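PDB 5CDD: structural polyprotein, VP3 from Israeli acute paralysis virus, which probably serves as one of the structural proteins of the virus capsid, as the VP3 part of a longer polyprotein. Local coordinates for residues W71-I77 with P242-A248. Coordinates in Å, arbitrary orientation, origin at the centre of the assembly. Residue numbers count along the deposited sequence, not the author numbering.
Sequences WKTTDAI and PVTKLMA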
ATOM      1  N   TRP B  71     -70.961  23.503   5.537  1.00 42.98           N
ATOM      2  CA  TRP B  71     -71.924  22.469   5.874  1.00 42.82           C
ATOM      3  C   TRP B  71     -73.129  23.138   6.529  1.00 44.52           C
ATOM      4  O   TRP B  71     -73.026  23.712   7.612  1.00 44.84           O
ATOM      5  CB  TRP B  71     -71.281  21.445   6.814  1.00 40.94           C
ATOM      6  CG  TRP B  71     -72.172  20.297   7.183  1.00 39.63           C
ATOM      7  CD1 TRP B  71     -73.284  19.867   6.514  1.00 39.00           C
ATOM      8  CD2 TRP B  71     -71.996  19.399   8.285  1.00 38.73           C
ATOM      9  NE1 TRP B  71     -73.811  18.758   7.132  1.00 38.68           N
ATOM     10  CE2 TRP B  71     -73.039  18.448   8.220  1.00 38.42           C
ATOM     11  CE3 TRP B  71     -71.056  19.304   9.320  1.00 38.33           C
ATOM     12  CZ2 TRP B  71     -73.169  17.414   9.154  1.00 38.23           C
ATOM     13  CZ3 TRP B  71     -71.184  18.275  10.248  1.00 37.99           C
ATOM     14  CH2 TRP B  71     -72.234  17.343  10.157  1.00 38.06           C
ATOM     15  N   LYS B  72     -74.269  23.071   5.849  1.00 46.29           N
ATOM     16  CA  LYS B  72     -75.501  23.682   6.333  1.00 47.55           C
ATOM     17  C   LYS B  72     -76.423  22.663   6.976  1.00 48.05           C
ATOM     18  O   LYS B  72     -76.323  21.465   6.715  1.00 47.85           O
ATOM     19  CB  LYS B  72     -76.246  24.339   5.172  1.00 48.06           C
ATOM     20  CG  LYS B  72     -75.398  25.261   4.329  1.00 49.06           C
ATOM     21  CD  LYS B  72     -76.150  25.698   3.089  1.00 49.75           C
ATOM     22  CE  LYS B  72     -75.263  26.534   2.187  1.00 50.93           C
ATOM     23  NZ  LYS B  72     -75.958  26.910   0.927  1.00 51.92           N
ATOM     24  N   THR B  73     -77.329  23.149   7.815  1.00 49.64           N
ATOM     25  CA  THR B  73     -78.288  22.276   8.465  1.00 51.14           C
ATOM     26  C   THR B  73     -79.268  21.829   7.382  1.00 51.53           C
ATOM     27  O   THR B  73     -80.093  20.945   7.594  1.00 51.30           O
ATOM     28  CB  THR B  73     -79.038  23.024   9.583  1.00 50.83           C
ATOM     29  OG1 THR B  73     -79.703  24.164   9.028  1.00 50.85           O
ATOM     30  CG2 THR B  73     -78.058  23.489  10.657  1.00 51.40           C
ATOM     31  N   THR B  74     -79.137  22.442   6.209  1.00 52.23           N
ATOM     32  CA  THR B  74     -79.984  22.154   5.059  1.00 52.94           C
ATOM     33  C   THR B  74     -79.482  20.989   4.200  1.00 54.06           C
ATOM     34  O   THR B  74     -80.276  20.311   3.551  1.00 54.26           O
ATOM     35  CB  THR B  74     -80.130  23.422   4.173  1.00 52.78           C
ATOM     36  OG1 THR B  74     -81.347  24.097   4.508  1.00 52.76           O
ATOM     37  CG2 THR B  74     -80.114  23.074   2.689  1.00 52.80           C
ATOM     38  N   ASP B  75     -78.173  20.760   4.191  1.00 54.63           N
ATOM     39  CA  ASP B  75     -77.598  19.674   3.404  1.00 54.38           C
ATOM     40  C   ASP B  75     -78.193  18.312   3.762  1.00 53.77           C
ATOM     41  O   ASP B  75     -78.491  18.032   4.924  1.00 53.10           O
ATOM     42  CB  ASP B  75     -76.081  19.643   3.588  1.00 55.60           C
ATOM     43  CG  ASP B  75     -75.417  20.924   3.127  1.00 56.83           C
ATOM     44  OD1 ASP B  75     -75.602  21.313   1.953  1.00 57.68           O
ATOM     45  OD2 ASP B  75     -74.702  21.542   3.938  1.00 57.37           O
ATOM     46  N   ALA B  76     -78.363  17.473   2.747  1.00 53.30           N
ATOM     47  CA  ALA B  76     -78.923  16.139   2.921  1.00 53.45           C
ATOM     48  C   ALA B  76     -77.854  15.140   3.327  1.00 53.50           C
ATOM     49  O   ALA B  76     -76.673  15.328   3.040  1.00 54.95           O
ATOM     50  CB  ALA B  76     -79.575  15.694   1.633  1.00 52.46           C
ATOM     51  N   ILE B  77     -78.273  14.065   3.984  1.00 52.75           N
ATOM     52  CA  ILE B  77     -77.334  13.038   4.417  1.00 52.96           C
ATOM     53  C   ILE B  77     -76.902  12.132   3.262  1.00 53.79           C
ATOM     54  O   ILE B  77     -77.537  12.096   2.206  1.00 53.99           O
ATOM     55  CB  ILE B  77     -77.935  12.155   5.528  1.00 52.19           C
ATOM     56  CG1 ILE B  77     -79.166  11.415   5.000  1.00 52.29           C
ATOM     57  CG2 ILE B  77     -78.304  13.018   6.720  1.00 50.69           C
ATOM     58  CD1 ILE B  77     -79.734  10.394   5.962  1.00 51.93           C
ATOM     59  N   PRO B 242     -72.573  13.759   5.116  1.00 42.18           N
ATOM     60  CA  PRO B 242     -73.204  13.783   6.438  1.00 42.67           C
ATOM     61  C   PRO B 242     -73.965  12.490   6.722  1.00 44.15           C
ATOM     62  O   PRO B 242     -74.708  12.003   5.872  1.00 44.43           O
ATOM     63  CB  PRO B 242     -74.145  14.984   6.352  1.00 41.64           C
ATOM     64  CG  PRO B 242     -73.500  15.863   5.318  1.00 41.80           C
ATOM     65  CD  PRO B 242     -73.067  14.867   4.281  1.00 41.85           C
ATOM     66  N   VAL B 243     -73.767  11.929   7.911  1.00 46.51           N
ATOM     67  CA  VAL B 243     -74.469  10.710   8.307  1.00 48.81           C
ATOM     68  C   VAL B 243     -75.708  11.166   9.067  1.00 50.49           C
ATOM     69  O   VAL B 243     -76.794  10.603   8.924  1.00 50.52           O
ATOM     70  CB  VAL B 243     -73.602   9.833   9.236  1.00 48.84           C
ATOM     71  CG1 VAL B 243     -74.419   8.669   9.771  1.00 50.68           C
ATOM     72  CG2 VAL B 243     -72.399   9.317   8.480  1.00 49.03           C
ATOM     73  N   THR B 244     -75.514  12.203   9.876  1.00 51.88           N
ATOM     74  CA  THR B 244     -76.571  12.805  10.675  1.00 51.97           C
ATOM     75  C   THR B 244     -76.614  14.283  10.305  1.00 52.89           C
ATOM     76  O   THR B 244     -75.611  14.988  10.422  1.00 53.83           O
ATOM     77  CB  THR B 244     -76.280  12.666  12.182  1.00 51.52           C
ATOM     78  OG1 THR B 244     -76.329  11.282  12.550  1.00 51.52           O
ATOM     79  CG2 THR B 244     -77.298  13.447  13.002  1.00 51.42           C
ATOM     80  N   LYS B 245     -77.774  14.745   9.854  1.00 53.27           N
ATOM     81  CA  LYS B 245     -77.946  16.136   9.451  1.00 53.61           C
ATOM     82  C   LYS B 245     -77.415  17.102  10.510  1.00 52.95           C
ATOM     83  O   LYS B 245     -77.401  16.785  11.700  1.00 52.57           O
ATOM     84  CB  LYS B 245     -79.426  16.406   9.175  1.00 54.81           C
ATOM     85  CG  LYS B 245     -79.672  17.470   8.124  1.00 57.32           C
ATOM     86  CD  LYS B 245     -81.095  17.395   7.601  1.00 57.88           C
ATOM     87  CE  LYS B 245     -81.291  18.317   6.411  1.00 58.87           C
ATOM     88  NZ  LYS B 245     -82.663  18.202   5.843  1.00 59.95           N
ATOM     89  N   LEU B 246     -76.971  18.277  10.072  1.00 52.38           N
ATOM     90  CA  LEU B 246     -76.432  19.277  10.989  1.00 52.07           C
ATOM     91  C   LEU B 246     -77.537  19.933  11.813  1.00 53.97           C
ATOM     92  O   LEU B 246     -78.509  20.453  11.267  1.00 53.43           O
ATOM     93  CB  LEU B 246     -75.670  20.354  10.215  1.00 49.03           C
ATOM     94  CG  LEU B 246     -75.035  21.459  11.067  1.00 46.91           C
ATOM     95  CD1 LEU B 246     -73.994  20.854  11.996  1.00 45.67           C
ATOM     96  CD2 LEU B 246     -74.401  22.505  10.169  1.00 44.88           C
ATOM     97  N   MET B 247     -77.378  19.910  13.131  1.00 56.66           N
ATOM     98  CA  MET B 247     -78.352  20.498  14.044  1.00 58.98           C
ATOM     99  C   MET B 247     -77.747  21.754  14.649  1.00 59.41           C
ATOM    100  O   MET B 247     -76.553  21.789  14.925  1.00 59.40           O
ATOM    101  CB  MET B 247     -78.688  19.499  15.148  1.00 61.70           C
ATOM    102  CG  MET B 247     -79.307  18.212  14.636  1.00 65.18           C
ATOM    103  SD  MET B 247     -81.072  18.377  14.286  1.00 69.61           S
ATOM    104  CE  MET B 247     -81.076  19.126  12.667  1.00 67.79           C
ATOM    105  N   ALA B 248     -78.560  22.782  14.862  1.00 60.35           N
ATOM    106  CA  ALA B 248     -78.043  24.021  15.421  1.00 60.87           C
ATOM    107  C   ALA B 248     -79.118  24.945  15.964  1.00 61.32           C
ATOM    108  O   ALA B 248     -80.011  25.355  15.229  1.00 61.57           O
ATOM    109  CB  ALA B 248     -77.241  24.755  14.366  1.00 60.44           C
TER
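The last methylene of Lys245, CE, lies against three carbonyl oxygens of a turn in 71-77, 3.1 Å from Thr73 O, 3.6 Å from Thr74 O and 3.2 Å from Asp75 O, leaving the charged NZ farther out, 3.9 Å from Thr74 O; yet the two segments are joined by no hydrogen bond. The setting is one end of the jelly-roll beta sandwich of picornavirus-like capsid proteins. Strand 64-72, paired with 255-265, belongs to one sheet, and strand 236-247, between 90-92 and 150-159, to the other. The segments meet by van der Waals packing of side chains on side chains and on backbone, as where Trp71 O lies 3.1 Å from Leu246 CD2. Trp71, long and flat enough to span the gap, fills it. Leu246 CB sits over the indole face in a CH-pi contact, 4.1 Å from the centroid of the five-membered ring of Trp71, while the compact ring of Pro242 approaches obliquely, its CG 3.4 Å from Trp71 NE1. Val256 and Leu195 also touch both Trp71 and Leu246, extending this apolar core.

Beyond Trp71 the chain reverses through a type I turn, Lys72 to Asp75. Asp75, with a short carboxylate, can reach back across the turn: its OD2 accepts a very short 2.5 Å hydrogen bond from Lys72 N. Small, partly exposed Thr73 packs its methyl CG2 3.7 Å from Leu246 CG, and this border position tolerates its polar hydroxyl; its CA makes a CH...O contact of 3.4 Å with Leu246 O. On strand 236-247, Val243 and Thr244 form a classic beta bulge opposite Arg152, where the chain turns a corner. Beta-branched Ile77 sets its CG2 against the backbone at this bend, 3.6 Å from both Val243 O and Lys245 N, with its CA 3.2 Å from Pro242 O.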